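PDB 2VE3: putative cytochrome P450 120 from Synechocystis sp., which binds heme and retinoic acid and probably acts as a cytochrome P450 monooxygenase. Local coordinates for residues G61-R66 and P377-V382. Numbering follows the deposited sequence.
Sequences GALANR and PPFAHV
Start the helical side with G61 as N-cap at phi/psi 92/163, where a CB would jam against the carbonyl oxygen of the residue before. A62 to R66 are alpha-helical, with N65 N on G61 O (3.0 Å) and R66 N on A62 O (2.8 Å). Segment 377-382 has no regular helix or strand: P377 and P378 are extended, then F379 turns into the left-handed region (72/30). The nearest CA atoms across the two segments are those of A62 and A380, 4.7 Å apart.

One carbonyl collects the polar contacts. N65, chi1 m, sends ND2 to F379 O in a nearly straight 3.0 Å hydrogen bond, and A62 CA offers a CA-H...O contact to F379 O at 3.5 Å.

The rest is packing. A62 CB sits 3.7 Å from P377 CG and 3.4 Å from P378 O. F379, chi1 m, brings CD2 to 3.8 Å from R66 CA and puts a ring face under N65 O. R66, chi1 and chi2 both t, reaches alongside the prolines, with NH2 3.6 Å from P378 CD at the guanidinium edge; V382 CG2 lies 3.5 Å from N65 ND2.

This joins the P450 B helix, 62-68, which follows sheet strand 54-59, to the loop that runs on toward C391, the probable axial heme ligand, before helix 394-411; the V382 side chain is about 7 Å from the bound heme. At the end of helix 346-349, T349 OG1 is hydrogen-bonded to G61 N, and H350, the next residue, takes a hydrogen bond from V382 N on NE2, while F69, just after helix 62-68, meets the F379 ring.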
loop_
_atom_site.group_PDB
_atom_site.type_symbol
_atom_site.label_atom_id
_atom_site.label_comp_id
_atom_site.label_asym_id
_atom_site.label_seq_id
_atom_site.Cartn_x
_atom_site.Cartn_y
_atom_site.Cartn_z
ATOM N N GLY A 61 -13.276 -7.117 10.577
ATOM C CA GLY A 61 -13.341 -6.939 12.019
ATOM C C GLY A 61 -12.242 -7.685 12.742
ATOM O O GLY A 61 -11.614 -8.587 12.179
ATOM N N ALA A 62 -12.024 -7.305 14.004
ATOM C CA ALA A 62 -10.927 -7.834 14.817
ATOM C C ALA A 62 -10.901 -9.372 14.882
ATOM O O ALA A 62 -9.859 -10.001 14.695
ATOM C CB ALA A 62 -10.977 -7.233 16.221
ATOM N N LEU A 63 -12.053 -9.972 15.134
ATOM C CA LEU A 63 -12.122 -11.415 15.348
ATOM C C LEU A 63 -11.870 -12.221 14.086
ATOM O O LEU A 63 -11.207 -13.253 14.140
ATOM C CB LEU A 63 -13.453 -11.820 15.984
ATOM C CG LEU A 63 -13.744 -11.433 17.441
ATOM C CD1 LEU A 63 -14.657 -12.468 18.022
ATOM C CD2 LEU A 63 -12.492 -11.327 18.300
ATOM N N ALA A 64 -12.407 -11.753 12.961
ATOM C CA ALA A 64 -12.164 -12.383 11.668
ATOM C C ALA A 64 -10.689 -12.239 11.266
ATOM O O ALA A 64 -10.104 -13.165 10.687
ATOM C CB ALA A 64 -13.077 -11.800 10.611
ATOM N N ASN A 65 -10.095 -11.092 11.608
ATOM C CA ASN A 65 -8.669 -10.841 11.374
ATOM C C ASN A 65 -7.792 -11.714 12.261
ATOM O O ASN A 65 -6.730 -12.164 11.845
ATOM C CB ASN A 65 -8.309 -9.362 11.582
ATOM C CG ASN A 65 -8.917 -8.458 10.534
ATOM O OD1 ASN A 65 -9.363 -8.918 9.487
ATOM N ND2 ASN A 65 -8.970 -7.170 10.826
ATOM N N ARG A 66 -8.247 -11.932 13.490
ATOM C CA ARG A 66 -7.590 -12.839 14.426
ATOM C C ARG A 66 -7.565 -14.262 13.854
ATOM O O ARG A 66 -6.519 -14.870 13.731
ATOM C CB ARG A 66 -8.313 -12.778 15.790
ATOM C CG ARG A 66 -7.649 -13.559 16.914
ATOM C CD ARG A 66 -8.498 -13.556 18.187
ATOM N NE ARG A 66 -8.489 -12.261 18.888
ATOM C CZ ARG A 66 -9.246 -11.970 19.951
ATOM N NH1 ARG A 66 -10.087 -12.877 20.458
ATOM N NH2 ARG A 66 -9.161 -10.772 20.516
ATOM N N PRO A 377 -9.636 -4.555 20.814
ATOM C CA PRO A 377 -9.070 -5.897 20.623
ATOM C C PRO A 377 -7.884 -5.900 19.648
ATOM O O PRO A 377 -7.710 -4.942 18.892
ATOM C CB PRO A 377 -10.245 -6.703 20.048
ATOM C CG PRO A 377 -11.230 -5.691 19.570
ATOM C CD PRO A 377 -11.074 -4.520 20.492
ATOM N N PRO A 378 -7.027 -6.934 19.707
ATOM C CA PRO A 378 -5.988 -7.082 18.684
ATOM C C PRO A 378 -6.571 -7.146 17.275
ATOM O O PRO A 378 -7.688 -7.627 17.093
ATOM C CB PRO A 378 -5.335 -8.424 19.037
ATOM C CG PRO A 378 -5.573 -8.575 20.514
ATOM C CD PRO A 378 -6.931 -7.977 20.752
ATOM N N PHE A 379 -5.817 -6.644 16.298
ATOM C CA PHE A 379 -6.182 -6.749 14.860
ATOM C C PHE A 379 -7.351 -5.855 14.453
ATOM O O PHE A 379 -8.092 -6.157 13.510
ATOM C CB PHE A 379 -6.419 -8.211 14.436
ATOM C CG PHE A 379 -5.229 -9.111 14.656
ATOM C CD1 PHE A 379 -4.063 -8.944 13.908
ATOM C CD2 PHE A 379 -5.272 -10.124 15.611
ATOM C CE1 PHE A 379 -2.952 -9.774 14.107
ATOM C CE2 PHE A 379 -4.162 -10.974 15.818
ATOM C CZ PHE A 379 -3.006 -10.790 15.062
ATOM N N ALA A 380 -7.466 -4.733 15.159
ATOM C CA ALA A 380 -8.520 -3.750 14.955
ATOM C C ALA A 380 -8.077 -2.630 13.984
ATOM O O ALA A 380 -8.884 -2.056 13.238
ATOM C CB ALA A 380 -8.924 -3.170 16.313
ATOM N N HIS A 381 -6.783 -2.329 14.019
ATOM C CA HIS A 381 -6.144 -1.375 13.134
ATOM C C HIS A 381 -5.138 -2.213 12.343
ATOM O O HIS A 381 -4.104 -2.628 12.862
ATOM C CB HIS A 381 -5.468 -0.297 13.980
ATOM C CG HIS A 381 -4.813 0.799 13.196
ATOM N ND1 HIS A 381 -5.524 1.747 12.492
ATOM C CD2 HIS A 381 -3.511 1.135 13.058
ATOM C CE1 HIS A 381 -4.688 2.594 11.925
ATOM N NE2 HIS A 381 -3.461 2.249 12.259
ATOM N N VAL A 382 -5.486 -2.513 11.094
ATOM C CA VAL A 382 -4.673 -3.374 10.244
ATOM C C VAL A 382 -4.362 -2.799 8.842
ATOM O O VAL A 382 -4.564 -3.492 7.837
ATOM C CB VAL A 382 -5.285 -4.792 10.123
ATOM C CG1 VAL A 382 -5.157 -5.554 11.459
ATOM C CG2 VAL A 382 -6.747 -4.749 9.614
#